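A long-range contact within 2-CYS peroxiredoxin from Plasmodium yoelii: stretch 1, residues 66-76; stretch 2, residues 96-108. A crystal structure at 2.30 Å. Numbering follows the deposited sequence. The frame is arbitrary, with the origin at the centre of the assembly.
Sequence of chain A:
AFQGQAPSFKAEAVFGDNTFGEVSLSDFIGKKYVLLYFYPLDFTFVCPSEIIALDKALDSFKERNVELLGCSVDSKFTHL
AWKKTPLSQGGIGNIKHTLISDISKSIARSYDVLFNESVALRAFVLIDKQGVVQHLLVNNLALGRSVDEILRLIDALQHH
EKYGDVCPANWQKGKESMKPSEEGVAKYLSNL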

# COMPACT_ATOMS: atom_id res chain seq x y z
N VAL A 66 -5.79 -1.65 9.51
CA VAL A 66 -5.27 -1.34 8.18
C VAL A 66 -4.70 -2.58 7.50
O VAL A 66 -3.89 -3.30 8.09
CB VAL A 66 -4.16 -0.29 8.24
CG1 VAL A 66 -3.56 -0.10 6.84
CG2 VAL A 66 -4.70 1.03 8.77
N GLU A 67 -5.12 -2.79 6.26
CA GLU A 67 -4.68 -3.92 5.45
C GLU A 67 -3.55 -3.47 4.52
O GLU A 67 -3.72 -2.55 3.73
CB GLU A 67 -5.86 -4.44 4.62
CG GLU A 67 -5.57 -5.68 3.78
CD GLU A 67 -5.43 -6.94 4.61
OE1 GLU A 67 -6.07 -7.03 5.69
OE2 GLU A 67 -4.70 -7.84 4.18
N LEU A 68 -2.40 -4.13 4.62
CA LEU A 68 -1.25 -3.79 3.79
C LEU A 68 -1.25 -4.55 2.47
O LEU A 68 -1.45 -5.76 2.45
CB LEU A 68 0.06 -4.13 4.51
CG LEU A 68 0.63 -3.17 5.55
CD1 LEU A 68 1.99 -3.71 6.02
CD2 LEU A 68 0.79 -1.79 4.93
N LEU A 69 -1.03 -3.82 1.38
CA LEU A 69 -0.97 -4.44 0.05
C LEU A 69 0.23 -3.88 -0.71
O LEU A 69 0.31 -2.69 -0.99
CB LEU A 69 -2.27 -4.16 -0.74
CG LEU A 69 -3.56 -4.77 -0.17
CD1 LEU A 69 -4.74 -4.42 -1.05
CD2 LEU A 69 -3.43 -6.29 -0.06
N GLY A 70 1.19 -4.76 -1.00
CA GLY A 70 2.38 -4.38 -1.74
C GLY A 70 2.22 -4.74 -3.21
O GLY A 70 1.88 -5.86 -3.54
N CYS A 71 2.49 -3.79 -4.09
CA CYS A 71 2.31 -4.04 -5.51
C CYS A 71 3.51 -3.70 -6.40
O CYS A 71 4.12 -2.64 -6.26
CB CYS A 71 1.08 -3.26 -5.98
SG CYS A 71 0.65 -3.40 -7.73
N SER A 72 3.84 -4.63 -7.30
CA SER A 72 4.91 -4.44 -8.29
C SER A 72 4.39 -5.15 -9.54
O SER A 72 3.53 -6.02 -9.46
CB SER A 72 6.24 -5.06 -7.87
OG SER A 72 6.34 -6.41 -8.28
N VAL A 73 4.91 -4.77 -10.70
CA VAL A 73 4.45 -5.38 -11.94
C VAL A 73 4.85 -6.85 -12.13
O VAL A 73 4.47 -7.46 -13.13
CB VAL A 73 4.91 -4.53 -13.15
CG1 VAL A 73 4.42 -3.09 -12.99
CG2 VAL A 73 6.41 -4.58 -13.28
N ASP A 74 5.63 -7.39 -11.20
CA ASP A 74 6.01 -8.81 -11.19
C ASP A 74 4.82 -9.78 -11.07
O ASP A 74 3.76 -9.41 -10.59
CB ASP A 74 7.01 -9.08 -10.06
CG ASP A 74 8.35 -8.36 -10.24
OD1 ASP A 74 9.18 -8.81 -11.02
OD2 ASP A 74 8.66 -7.34 -9.62
N SER A 75 5.02 -11.02 -11.50
CA SER A 75 3.95 -12.02 -11.42
C SER A 75 3.87 -12.58 -10.01
O SER A 75 4.76 -12.36 -9.18
CB SER A 75 4.24 -13.18 -12.39
OG SER A 75 5.40 -13.89 -11.97
N LYS A 76 2.79 -13.32 -9.72
CA LYS A 76 2.63 -13.91 -8.40
C LYS A 76 3.68 -14.99 -8.17
O LYS A 76 4.10 -15.22 -7.04
CB LYS A 76 1.22 -14.50 -8.22
CG LYS A 76 0.80 -15.58 -9.20
CD LYS A 76 -0.46 -16.27 -8.67
CE LYS A 76 -0.92 -17.46 -9.52
NZ LYS A 76 -1.48 -17.02 -10.82
N LYS A 96 4.57 -11.13 6.05
CA LYS A 96 3.36 -11.69 6.58
C LYS A 96 2.11 -10.98 6.05
O LYS A 96 0.99 -11.35 6.37
CB LYS A 96 3.43 -11.74 8.10
CG LYS A 96 4.25 -12.90 8.60
CD LYS A 96 3.75 -14.21 7.99
CE LYS A 96 4.78 -15.34 8.09
NZ LYS A 96 5.09 -15.80 9.45
N HIS A 97 2.32 -10.00 5.19
CA HIS A 97 1.21 -9.28 4.58
C HIS A 97 1.18 -9.62 3.08
O HIS A 97 2.18 -10.07 2.53
CB HIS A 97 1.33 -7.76 4.81
CG HIS A 97 2.52 -7.13 4.16
ND1 HIS A 97 2.50 -6.65 2.87
CD2 HIS A 97 3.75 -6.83 4.65
CE1 HIS A 97 3.66 -6.08 2.60
NE2 HIS A 97 4.44 -6.18 3.66
N THR A 98 0.06 -9.39 2.42
CA THR A 98 -0.05 -9.76 1.01
C THR A 98 0.61 -8.86 -0.03
O THR A 98 0.70 -7.65 0.11
CB THR A 98 -1.55 -10.00 0.61
OG1 THR A 98 -1.83 -9.38 -0.66
CG2 THR A 98 -2.50 -9.47 1.66
N LEU A 99 1.12 -9.51 -1.08
CA LEU A 99 1.75 -8.82 -2.19
C LEU A 99 0.87 -9.11 -3.41
O LEU A 99 0.52 -10.26 -3.67
CB LEU A 99 3.17 -9.37 -2.43
CG LEU A 99 4.21 -9.16 -1.32
CD1 LEU A 99 5.54 -9.79 -1.74
CD2 LEU A 99 4.41 -7.67 -1.06
N ILE A 100 0.59 -8.31 -4.20
CA ILE A 100 -0.24 -8.57 -5.36
C ILE A 100 0.54 -8.36 -6.66
O ILE A 100 1.54 -7.61 -6.68
CB ILE A 100 -1.50 -7.68 -5.35
CG1 ILE A 100 -1.10 -6.20 -5.35
CG2 ILE A 100 -2.36 -8.00 -4.14
CD1 ILE A 100 -2.26 -5.26 -5.57
N SER A 101 -0.01 -8.83 -7.64
CA SER A 101 0.73 -8.88 -8.89
C SER A 101 0.03 -8.08 -9.97
O SER A 101 -1.07 -8.43 -10.38
CB SER A 101 0.89 -10.33 -9.34
OG SER A 101 1.42 -10.42 -10.65
N ASP A 102 0.72 -7.04 -10.43
CA ASP A 102 0.24 -6.13 -11.46
C ASP A 102 0.81 -6.45 -12.85
O ASP A 102 1.48 -5.63 -13.45
CB ASP A 102 0.54 -4.68 -11.08
CG ASP A 102 -0.16 -3.68 -11.97
OD1 ASP A 102 -1.18 -4.03 -12.58
OD2 ASP A 102 0.24 -2.52 -12.13
N ILE A 103 0.52 -7.64 -13.35
CA ILE A 103 1.23 -8.19 -14.48
C ILE A 103 0.82 -7.62 -15.83
O ILE A 103 1.57 -7.72 -16.78
CB ILE A 103 1.16 -9.72 -14.52
CG1 ILE A 103 1.75 -10.24 -15.81
CG2 ILE A 103 -0.26 -10.19 -14.42
CD1 ILE A 103 2.72 -11.33 -15.62
N SER A 104 -0.36 -7.04 -15.90
CA SER A 104 -0.76 -6.25 -17.05
C SER A 104 -0.33 -4.80 -16.97
O SER A 104 -0.45 -4.06 -17.93
CB SER A 104 -2.26 -6.37 -17.29
OG SER A 104 -2.99 -5.43 -16.54
N LYS A 105 0.17 -4.40 -15.81
CA LYS A 105 0.56 -3.02 -15.55
C LYS A 105 -0.62 -2.07 -15.37
O LYS A 105 -0.43 -0.88 -15.16
CB LYS A 105 1.49 -2.50 -16.64
CG LYS A 105 2.86 -3.13 -16.61
CD LYS A 105 3.80 -2.51 -17.62
CE LYS A 105 4.85 -3.50 -18.04
NZ LYS A 105 5.69 -3.88 -16.90
N SER A 106 -1.83 -2.62 -15.36
CA SER A 106 -3.04 -1.85 -15.31
C SER A 106 -3.22 -1.05 -14.02
O SER A 106 -3.66 0.08 -14.04
CB SER A 106 -4.26 -2.73 -15.60
OG SER A 106 -4.56 -3.62 -14.55
N ILE A 107 -2.87 -1.65 -12.89
CA ILE A 107 -3.05 -1.01 -11.60
C ILE A 107 -2.14 0.19 -11.46
O ILE A 107 -2.60 1.28 -11.15
CB ILE A 107 -2.85 -2.03 -10.46
CG1 ILE A 107 -3.88 -3.15 -10.58
CG2 ILE A 107 -2.95 -1.35 -9.13
CD1 ILE A 107 -3.48 -4.45 -9.95
N ALA A 108 -0.86 -0.01 -11.72
CA ALA A 108 0.09 1.09 -11.69
C ALA A 108 -0.41 2.21 -12.56
O ALA A 108 -0.31 3.36 -12.20
CB ALA A 108 1.46 0.64 -12.11
O HOH W 1 4.70 -6.63 -15.81

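The backbone hydrogen bonds establish the contact as a parallel pairing of two strands, 66-72 and 98-101, whose axes approach to 4.7 Å with an angle of 35° between their N-to-C directions. G70 opens the bonded ladder and uses both of its polar backbone atoms. G70 N donates to T98 O at 3.1 Å with an N-H...O angle of 173°, and G70 O accepts from I100 N at 2.8 Å and 166°. Two residues further on, S72 O accepts from D102 N at 3.1 Å and 165°. This is the alternation expected of parallel strands, in which one residue bonds to the two neighbours of its partner, here L99. The CA atoms of G70 and L99 lie 4.5 Å apart, closer than those of C71 and I100 at 5.2 Å.

The absence of a side chain at G70 has a measurable counterpart. An ideal CB placed on G70 would lie 2.7 Å from L99 CD2, a clash, so the leucine methyl occupies the space such an atom would need.

Weaker CA-H...O contacts supplement the ladder. L99 CA lies 3.3 Å from G70 O, with an angle at H of 131°, so this carbonyl meets a CA-H as well as the amide of I100. Beyond the strands, V73 CA approaches D102 O at 3.3 Å (137°), and I103 CA approaches V73 O at 3.6 Å (159°), extending the backbone contact into the loops.

One side-chain hydrogen bond crosses between the stretches: S101 OG donates to D74 O at 2.5 Å, a very short separation. The distance of 3.3 Å from K76 N to S101 OG might suggest another, but its angle is poor and it does not qualify. Within stretch 2, the carboxylate of D102 receives two amides at the start of the helix, I107 N to D102 OD1 at 2.9 Å and A108 N to D102 OD2 at 2.8 Å. D102 therefore links the strand pairing, through its own amide, to the helix that follows.

Apolar packing occurs on the sheet face shared by C71 and I100, where C71 CB lies 3.7 Å from I100 CG1. The sulfur reaches further along the second stretch, with C71 SG 3.6 Å from D102 CB and 4.4 Å from I107 CG2. Near the start of the pairing, L68 CD1 lies 4.0 Å from the centroid of the H97 ring and 18° off its normal, which places the methyl over the ring face in a CH-pi contact. Packing also has a polar cost: T98 OG1 is buried with no partner in the model, and its neighbour across the contact is the methyl L69 CD2 at 3.5 Å.

Water 1 bridges the stretches at the loop end. It donates to V73 O at 2.8 Å and accepts from K105 NZ at 3.1 Å; its bond to I103 O, at 3.5 Å, is weak. Together the two stretches bury 798 Å², summed over both sides.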